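Local coordinates for B-agarase (PDB 4BQ2), which hydrolyses the beta-1,4-galactosidic bonds of agarose as a family 50 glycoside hydrolase, acting as an exo-beta-agarase, at residues Thr91-Ala96 and Asp162-Ala167; Val153-Val158 and Pro665-Ala670; Pro143-Asp148 and Gln190-Gln195. All blocks are in the same frame, centred on the assembly; numbering follows the deposited sequence.

Contact 1 (Thr91-Ala96 and Asp162-Ala167)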
loop_
_atom_site.group_PDB
_atom_site.type_symbol
_atom_site.label_atom_id
_atom_site.label_comp_id
_atom_site.label_asym_id
_atom_site.label_seq_id
_atom_site.Cartn_x
_atom_site.Cartn_y
_atom_site.Cartn_z
ATOM N N THR A 91 3.386 5.446 -22.692
ATOM C CA THR A 91 2.984 4.216 -23.397
ATOM C C THR A 91 3.693 4.109 -24.754
ATOM O O THR A 91 3.801 5.102 -25.482
ATOM C CB THR A 91 1.447 4.169 -23.567
ATOM O OG1 THR A 91 0.837 4.259 -22.273
ATOM C CG2 THR A 91 0.985 2.851 -24.197
ATOM N N ASP A 92 4.250 2.938 -25.051
ATOM C CA ASP A 92 4.910 2.738 -26.333
ATOM C C ASP A 92 3.960 2.077 -27.335
ATOM O O ASP A 92 2.831 1.709 -27.006
ATOM C CB ASP A 92 6.277 2.031 -26.206
ATOM C CG ASP A 92 6.181 0.555 -25.831
ATOM O OD1 ASP A 92 5.147 -0.130 -26.077
ATOM O OD2 ASP A 92 7.177 0.053 -25.281
ATOM N N GLN A 93 4.421 1.951 -28.568
ATOM C CA GLN A 93 3.579 1.472 -29.660
ATOM C C GLN A 93 3.122 0.036 -29.519
ATOM O O GLN A 93 2.235 -0.396 -30.252
ATOM C CB GLN A 93 4.312 1.631 -30.989
ATOM C CG GLN A 93 5.534 0.761 -31.156
ATOM C CD GLN A 93 6.327 1.181 -32.374
ATOM O OE1 GLN A 93 5.791 1.835 -33.272
ATOM N NE2 GLN A 93 7.616 0.870 -32.386
ATOM N N ASN A 94 3.731 -0.706 -28.597
ATOM C CA ASN A 94 3.338 -2.091 -28.358
ATOM C C ASN A 94 2.405 -2.223 -27.152
ATOM O O ASN A 94 2.118 -3.336 -26.693
ATOM C CB ASN A 94 4.574 -2.935 -28.147
ATOM C CG ASN A 94 5.633 -2.673 -29.196
ATOM O OD1 ASN A 94 5.408 -2.896 -30.383
ATOM N ND2 ASN A 94 6.793 -2.214 -28.767
ATOM N N GLY A 95 1.951 -1.076 -26.647
ATOM C CA GLY A 95 1.082 -1.000 -25.467
ATOM C C GLY A 95 1.772 -1.122 -24.114
ATOM O O GLY A 95 1.106 -1.098 -23.087
ATOM N N ALA A 96 3.101 -1.225 -24.104
ATOM C CA ALA A 96 3.856 -1.256 -22.855
ATOM C C ALA A 96 3.816 0.116 -22.179
ATOM O O ALA A 96 3.817 1.112 -22.865
ATOM C CB ALA A 96 5.277 -1.692 -23.093
ATOM N N ASP A 162 9.804 0.540 -25.681
ATOM C CA ASP A 162 10.286 0.575 -27.074
ATOM C C ASP A 162 10.396 2.030 -27.512
ATOM O O ASP A 162 9.436 2.623 -27.999
ATOM C CB ASP A 162 9.325 -0.219 -27.995
ATOM C CG ASP A 162 9.760 -0.240 -29.465
ATOM O OD1 ASP A 162 10.842 0.286 -29.830
ATOM O OD2 ASP A 162 8.981 -0.789 -30.260
ATOM N N LEU A 163 11.593 2.586 -27.336
ATOM C CA LEU A 163 11.876 3.984 -27.654
ATOM C C LEU A 163 11.705 4.317 -29.146
ATOM O O LEU A 163 11.513 5.487 -29.521
ATOM C CB LEU A 163 13.274 4.365 -27.140
ATOM C CG LEU A 163 13.393 4.312 -25.600
ATOM C CD1 LEU A 163 14.667 4.998 -25.117
ATOM C CD2 LEU A 163 12.185 4.956 -24.919
ATOM N N SER A 164 11.732 3.289 -29.992
ATOM C CA SER A 164 11.520 3.511 -31.429
ATOM C C SER A 164 10.076 3.897 -31.720
ATOM O O SER A 164 9.796 4.455 -32.780
ATOM C CB SER A 164 11.985 2.308 -32.271
ATOM O OG SER A 164 11.184 1.147 -32.046
ATOM N N GLY A 165 9.165 3.649 -30.767
ATOM C CA GLY A 165 7.793 4.127 -30.900
ATOM C C GLY A 165 7.048 4.569 -29.642
ATOM O O GLY A 165 6.227 3.824 -29.115
ATOM N N ILE A 166 7.294 5.793 -29.170
ATOM C CA ILE A 166 6.541 6.337 -28.031
ATOM C C ILE A 166 5.207 6.921 -28.508
ATOM O O ILE A 166 5.179 7.877 -29.276
ATOM C CB ILE A 166 7.388 7.370 -27.206
ATOM C CG1 ILE A 166 8.657 6.708 -26.630
ATOM C CG2 ILE A 166 6.549 8.080 -26.130
ATOM C CD1 ILE A 166 8.440 5.409 -25.874
ATOM N N ALA A 167 4.105 6.353 -28.026
ATOM C CA ALA A 167 2.781 6.642 -28.574
ATOM C C ALA A 167 1.957 7.605 -27.744
ATOM O O ALA A 167 1.058 8.261 -28.263
ATOM C CB ALA A 167 1.991 5.346 -28.797
HETATM O O HOH W 1 9.625 0.695 -34.753
#
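Two side-chain amides close on OD2 of Asp162, each from its own direction. Asn94 ND2 lies 3.0 Å from Asp162 OD2 and uses the anti lone pair, the one turned away from the other carboxylate oxygen; amide and carboxylate are nearly coplanar, 9° apart. Gln93 NE2, also 3.0 Å from Asp162 OD2, comes instead from above the carboxylate plane, its N-H aimed almost straight at the oxygen. With CG of Gln93 placed between its backbone N and carbonyl carbon, the extended remainder of the chain runs across Gly165, where the absence of a side chain lets Gln93 CD lie 3.6 Å from Gly165 CA. A water bridges Gln93 NE2 and Ser164 OG.

Asp92 answers in the other direction. Its OD2 takes the backbone N-H of Asp162 at 2.7 Å in a practically linear bond (178°), so each aspartate receives hydrogen bonds from the opposite segment. Meanwhile Asp92 OD1 is held from opposite faces of its plane by the backbone N atoms of Asn94 and Ala96, the first bond making an Asx turn. Three backbone N-H groups thus grip the buried Asp92 carboxylate, two on OD1 and one on OD2, and fix its rotation. The two carboxylates stay 5.4 Å apart, OD2 of Asp92 to OD2 of Asp162, and the donors around them probably temper the repulsion.

Between the main chains, Ala167 N donates to Thr91 O at 2.9 Å and Gln93 N to Gly165 O at 2.7 Å, flanking the non-hydrogen-bonded pair Asp92-Ile166. Such bonding is that of antiparallel strands 84-92 and 166-174 pairing in the beta-rich, carbohydrate-binding-module-like domain, beside a hairpin in which a type I turn, Asp92 to Gly95, with its G1 bulge at the positive-phi glycine links strand 84-92 to strand 97-104.

Contact 2 (Val153-Val158 and Pro665-Ala670)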
loop_
_atom_site.group_PDB
_atom_site.type_symbol
_atom_site.label_atom_id
_atom_site.label_comp_id
_atom_site.label_asym_id
_atom_site.label_seq_id
_atom_site.Cartn_x
_atom_site.Cartn_y
_atom_site.Cartn_z
ATOM N N VAL A 153 9.247 9.830 -9.357
ATOM C CA VAL A 153 9.535 8.662 -8.537
ATOM C C VAL A 153 9.003 7.425 -9.218
ATOM O O VAL A 153 7.886 7.443 -9.737
ATOM C CB VAL A 153 8.846 8.799 -7.169
ATOM C CG1 VAL A 153 9.060 7.594 -6.273
ATOM C CG2 VAL A 153 9.323 10.072 -6.482
ATOM N N TRP A 154 9.733 6.318 -9.134
ATOM C CA TRP A 154 9.257 5.087 -9.741
ATOM C C TRP A 154 8.055 4.540 -8.970
ATOM O O TRP A 154 8.096 4.464 -7.738
ATOM C CB TRP A 154 10.361 4.025 -9.746
ATOM C CG TRP A 154 9.900 2.765 -10.398
ATOM C CD1 TRP A 154 9.625 1.573 -9.788
ATOM C CD2 TRP A 154 9.650 2.577 -11.790
ATOM N NE1 TRP A 154 9.189 0.651 -10.717
ATOM C CE2 TRP A 154 9.203 1.247 -11.958
ATOM C CE3 TRP A 154 9.760 3.411 -12.925
ATOM C CZ2 TRP A 154 8.892 0.708 -13.221
ATOM C CZ3 TRP A 154 9.434 2.874 -14.196
ATOM C CH2 TRP A 154 9.001 1.535 -14.324
ATOM N N MET A 155 7.018 4.133 -9.711
ATOM C CA MET A 155 5.815 3.526 -9.152
ATOM C C MET A 155 5.685 2.068 -9.598
ATOM O O MET A 155 5.753 1.125 -8.767
ATOM C CB MET A 155 4.566 4.359 -9.519
ATOM C CG MET A 155 4.640 5.805 -9.029
ATOM S SD MET A 155 4.627 5.965 -7.224
ATOM C CE MET A 155 2.856 5.896 -6.940
ATOM N N TRP A 156 5.506 1.854 -10.899
ATOM C CA TRP A 156 5.376 0.481 -11.429
ATOM C C TRP A 156 5.399 0.516 -12.943
ATOM O O TRP A 156 5.289 1.593 -13.549
ATOM C CB TRP A 156 4.038 -0.160 -10.987
ATOM C CG TRP A 156 2.882 0.793 -11.073
ATOM C CD1 TRP A 156 2.216 1.199 -12.195
ATOM C CD2 TRP A 156 2.278 1.482 -9.977
ATOM N NE1 TRP A 156 1.226 2.101 -11.865
ATOM C CE2 TRP A 156 1.254 2.298 -10.507
ATOM C CE3 TRP A 156 2.507 1.490 -8.589
ATOM C CZ2 TRP A 156 0.452 3.116 -9.696
ATOM C CZ3 TRP A 156 1.719 2.328 -7.781
ATOM C CH2 TRP A 156 0.699 3.117 -8.341
ATOM N N GLY A 157 5.499 -0.673 -13.548
ATOM C CA GLY A 157 5.321 -0.816 -14.984
ATOM C C GLY A 157 6.601 -1.288 -15.660
ATOM O O GLY A 157 7.483 -1.910 -15.029
ATOM N N VAL A 158 6.726 -0.963 -16.941
ATOM C CA VAL A 158 7.843 -1.479 -17.745
ATOM C C VAL A 158 9.038 -0.518 -17.692
ATOM O O VAL A 158 8.898 0.660 -18.037
ATOM C CB VAL A 158 7.417 -1.756 -19.214
ATOM C CG1 VAL A 158 8.628 -2.174 -20.040
ATOM C CG2 VAL A 158 6.352 -2.845 -19.267
ATOM N N PRO A 665 8.123 8.962 -1.522
ATOM C CA PRO A 665 7.101 9.436 -0.605
ATOM C C PRO A 665 6.106 8.350 -0.203
ATOM O O PRO A 665 5.587 8.401 0.911
ATOM C CB PRO A 665 6.417 10.559 -1.364
ATOM C CG PRO A 665 6.868 10.469 -2.772
ATOM C CD PRO A 665 7.983 9.501 -2.890
ATOM N N GLY A 666 5.932 7.335 -1.046
ATOM C CA GLY A 666 4.858 6.355 -0.882
ATOM C C GLY A 666 3.846 6.431 -2.032
ATOM O O GLY A 666 4.150 6.962 -3.090
ATOM N N LEU A 667 2.626 5.936 -1.823
ATOM C CA LEU A 667 1.604 5.923 -2.895
ATOM C C LEU A 667 0.953 7.278 -3.244
ATOM O O LEU A 667 0.579 7.555 -4.388
ATOM C CB LEU A 667 0.529 4.842 -2.588
ATOM C CG LEU A 667 1.144 3.432 -2.679
ATOM C CD1 LEU A 667 0.249 2.345 -2.101
ATOM C CD2 LEU A 667 1.539 3.088 -4.128
ATOM N N ILE A 668 0.806 8.128 -2.247
ATOM C CA ILE A 668 0.166 9.410 -2.424
ATOM C C ILE A 668 1.147 10.439 -1.884
ATOM O O ILE A 668 1.788 10.202 -0.858
ATOM C CB ILE A 668 -1.200 9.494 -1.692
ATOM C CG1 ILE A 668 -2.226 8.522 -2.333
ATOM C CG2 ILE A 668 -1.684 10.954 -1.653
ATOM C CD1 ILE A 668 -2.690 8.873 -3.772
ATOM N N HIS A 669 1.309 11.541 -2.612
ATOM C CA HIS A 669 2.472 12.441 -2.428
ATOM C C HIS A 669 2.047 13.851 -2.001
ATOM O O HIS A 669 1.096 14.423 -2.562
ATOM C CB HIS A 669 3.292 12.552 -3.744
ATOM C CG HIS A 669 3.790 11.239 -4.292
ATOM N ND1 HIS A 669 4.433 11.144 -5.507
ATOM C CD2 HIS A 669 3.728 9.975 -3.801
ATOM C CE1 HIS A 669 4.763 9.880 -5.737
ATOM N NE2 HIS A 669 4.339 9.150 -4.717
ATOM N N ALA A 670 2.785 14.411 -1.046
ATOM C CA ALA A 670 2.616 15.773 -0.576
ATOM C C ALA A 670 3.902 16.542 -0.839
ATOM O O ALA A 670 4.961 15.936 -1.087
ATOM C CB ALA A 670 2.306 15.784 0.922
#
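Val153, Met155 and Trp156 meet Pro665, Leu667 and His669 where the beta-rich, carbohydrate-binding-module-like domain packs against the remainder of the chain, which probably carries the catalytic site. The strand contributes a classic beta bulge, in which Met155 and Trp156 both face Thr99 of the adjacent strand 97-104; the other partner is an irregular loop between strand 648-652 and helix 673-688. No hydrogen bond links the two segments directly, and the fit depends on apolar and sulfur contacts.

The buried side is closely filled. The valine methyl CG2 reaches the CD corner of the proline ring, Val153 CG2 to Pro665 CD 3.9 Å. Behind them the loop is folded on itself: Pro665 CG sits 3.3 Å above the centre of the His669 ring, and His669 NE2 donates to Gly666 O at 2.7 Å, nearly in the ring plane. Those two contacts hold the imidazole flat and fix its rotation, presenting an edge to Met155. Outside the segments, Gln85 braces the same loop, its side-chain amide bonding to His669 N and to Leu667 O.

Toward solvent the packing thins. Leu667 and Trp156, both partly exposed, meet there, crossing at about a right angle; Leu667 CD2 touches the indole at its edge, 3.7 Å from CZ3 of Trp156. A glycerol lies about 4 Å from the leucine side chain, probably carried over from crystallisation.

Met155 spans both zones. Its chain bends at chi2 (-66°) and again at chi3 (-84°), which turns the methyl CE toward the loop backbone, 3.8 Å from Leu667 O, and leaves the sulfur beside the histidine. This is a sulfur-aromatic contact made at the edge of the ring, 74° off its normal, with Met155 SD 4.1 Å from His669 NE2.

Contact 3 (Pro143-Asp148 and Gln190-Gln195)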
loop_
_atom_site.group_PDB
_atom_site.type_symbol
_atom_site.label_atom_id
_atom_site.label_comp_id
_atom_site.label_asym_id
_atom_site.label_seq_id
_atom_site.Cartn_x
_atom_site.Cartn_y
_atom_site.Cartn_z
ATOM N N PRO A 143 18.752 9.647 -6.758
ATOM C CA PRO A 143 19.057 9.973 -8.163
ATOM C C PRO A 143 20.444 9.471 -8.587
ATOM O O PRO A 143 21.325 9.324 -7.741
ATOM C CB PRO A 143 18.993 11.507 -8.190
ATOM C CG PRO A 143 19.071 11.940 -6.775
ATOM C CD PRO A 143 18.435 10.847 -5.972
ATOM N N THR A 144 20.637 9.199 -9.875
ATOM C CA THR A 144 21.923 8.693 -10.362
ATOM C C THR A 144 22.897 9.793 -10.779
ATOM O O THR A 144 23.983 9.502 -11.291
ATOM C CB THR A 144 21.738 7.720 -11.533
ATOM O OG1 THR A 144 20.896 8.332 -12.511
ATOM C CG2 THR A 144 21.103 6.425 -11.046
ATOM N N TRP A 145 22.487 11.047 -10.610
ATOM C CA TRP A 145 23.401 12.178 -10.684
ATOM C C TRP A 145 22.877 13.278 -9.775
ATOM O O TRP A 145 21.740 13.195 -9.308
ATOM C CB TRP A 145 23.535 12.698 -12.107
ATOM C CG TRP A 145 22.256 13.262 -12.717
ATOM C CD1 TRP A 145 21.778 14.539 -12.606
ATOM C CD2 TRP A 145 21.321 12.555 -13.534
ATOM N NE1 TRP A 145 20.601 14.677 -13.328
ATOM C CE2 TRP A 145 20.296 13.468 -13.894
ATOM C CE3 TRP A 145 21.252 11.245 -14.009
ATOM C CZ2 TRP A 145 19.226 13.106 -14.712
ATOM C CZ3 TRP A 145 20.186 10.884 -14.818
ATOM C CH2 TRP A 145 19.181 11.815 -15.158
ATOM N N THR A 146 23.688 14.316 -9.574
ATOM C CA THR A 146 23.345 15.455 -8.725
ATOM C C THR A 146 22.934 16.670 -9.535
ATOM O O THR A 146 23.654 17.099 -10.454
ATOM C CB THR A 146 24.540 15.842 -7.826
ATOM O OG1 THR A 146 24.880 14.710 -7.023
ATOM C CG2 THR A 146 24.171 17.021 -6.910
ATOM N N SER A 147 21.762 17.213 -9.216
ATOM C CA SER A 147 21.275 18.437 -9.850
ATOM C C SER A 147 20.162 19.057 -9.003
ATOM O O SER A 147 19.702 18.442 -8.048
ATOM C CB SER A 147 20.765 18.142 -11.268
ATOM O OG SER A 147 19.579 17.365 -11.226
ATOM N N ASP A 148 19.757 20.280 -9.350
ATOM C CA ASP A 148 18.624 20.955 -8.693
ATOM C C ASP A 148 17.272 20.330 -9.129
ATOM O O ASP A 148 16.230 20.570 -8.498
ATOM C CB ASP A 148 18.630 22.443 -9.038
ATOM C CG ASP A 148 19.606 23.248 -8.198
ATOM O OD1 ASP A 148 20.368 22.659 -7.406
ATOM O OD2 ASP A 148 19.594 24.495 -8.320
ATOM N N GLN A 190 16.495 15.295 -22.667
ATOM C CA GLN A 190 17.903 15.627 -22.410
ATOM C C GLN A 190 18.664 14.314 -22.220
ATOM O O GLN A 190 18.183 13.440 -21.501
ATOM C CB GLN A 190 18.035 16.505 -21.145
ATOM C CG GLN A 190 17.576 17.948 -21.352
ATOM C CD GLN A 190 17.683 18.816 -20.129
ATOM O OE1 GLN A 190 17.032 19.858 -20.055
ATOM N NE2 GLN A 190 18.498 18.401 -19.152
ATOM N N PRO A 191 19.857 14.168 -22.849
ATOM C CA PRO A 191 20.661 12.989 -22.536
ATOM C C PRO A 191 21.022 13.046 -21.057
ATOM O O PRO A 191 21.067 14.143 -20.477
ATOM C CB PRO A 191 21.916 13.146 -23.419
ATOM C CG PRO A 191 21.964 14.587 -23.796
ATOM C CD PRO A 191 20.553 15.110 -23.752
ATOM N N ASN A 192 21.218 11.887 -20.445
ATOM C CA ASN A 192 21.551 11.854 -19.043
ATOM C C ASN A 192 22.986 12.309 -18.803
ATOM O O ASN A 192 23.868 11.962 -19.576
ATOM C CB ASN A 192 21.408 10.451 -18.503
ATOM C CG ASN A 192 19.967 9.965 -18.531
ATOM O OD1 ASN A 192 19.024 10.765 -18.439
ATOM N ND2 ASN A 192 19.794 8.656 -18.659
ATOM N N PRO A 193 23.214 13.065 -17.706
ATOM C CA PRO A 193 24.560 13.236 -17.190
ATOM C C PRO A 193 25.200 11.865 -16.973
ATOM O O PRO A 193 24.497 10.838 -17.018
ATOM C CB PRO A 193 24.337 13.916 -15.836
ATOM C CG PRO A 193 23.043 14.646 -15.979
ATOM C CD PRO A 193 22.211 13.826 -16.935
ATOM N N PRO A 194 26.529 11.827 -16.770
ATOM C CA PRO A 194 27.187 10.550 -16.438
ATOM C C PRO A 194 26.633 9.985 -15.117
ATOM O O PRO A 194 26.380 10.752 -14.187
ATOM C CB PRO A 194 28.657 10.943 -16.241
ATOM C CG PRO A 194 28.830 12.219 -16.991
ATOM C CD PRO A 194 27.491 12.918 -17.014
ATOM N N GLN A 195 26.468 8.672 -15.044
ATOM C CA GLN A 195 25.983 8.041 -13.817
ATOM C C GLN A 195 27.021 8.147 -12.695
ATOM O O GLN A 195 28.174 7.784 -12.884
ATOM C CB GLN A 195 25.646 6.590 -14.070
ATOM C CG GLN A 195 25.051 5.911 -12.852
ATOM C CD GLN A 195 24.647 4.490 -13.131
ATOM O OE1 GLN A 195 25.447 3.679 -13.602
ATOM N NE2 GLN A 195 23.410 4.172 -12.834
#
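The two segments approach most closely at Thr144 and Gln195, whose CA atoms are 5.4 Å apart, and the backbones meet there through a CA-H...O contact, Gln195 CA to Thr144 O at 3.5 Å, without a conventional hydrogen bond between the segments. The main side-chain feature is a proline laid on an indole. Pro193 CG stands 3.4 Å over the centroid of the five-membered ring of Trp145, only 1° off the ring normal, a CH-pi contact of nearly ideal geometry. Its neighbour Pro193 CD continues along the same face, 3.6 Å from Trp145 CE2. With CG of Trp145 between its backbone N and carbonyl carbon (chi1 63°), the indole extends beneath Pro193 as far as Asn192, whose OD1 comes obliquely to within 3.4 Å of Trp145 CH2; that oxygen is hydrogen-bonded to Ser71 OG. At the other end, the extended Gln195 crosses Thr144 at an oblique angle, bringing Gln195 NE2 3.7 Å from Thr144 CG2, while Thr144 OG1 turns to His119 and Lys115.

Within the beta-rich domain, the loop between strands 110-115 and 150-155 is thereby packed against the chain leaving strand 180-191. Trp145 also stacks with Tyr113 of strand 110-115 and touches Ser71 and Tyr73 of strand 70-79.

Contact 2 is the buried member, its centre about 11 Å from that of the chain, and joins segments more than 500 residues apart. Contacts 1 and 3, centred about 28 and 29 Å from that point, are partly exposed and stay within the carbohydrate-binding-module-like domain. Contact 1 is dominated by hydrogen bonds at a hairpin turn, contact 2 by apolar and sulfur packing, contact 3 by a proline on an indole. The 143-148 loop of contact 3 leads into strand 150-155 of contact 2, which pairs with strand 97-104 of the contact 1 hairpin. Contacts 1 and 2 touch, Ala96 CB to Val158 CG2 4.1 Å; contact 3 stays about 9 Å from either (nearest atoms).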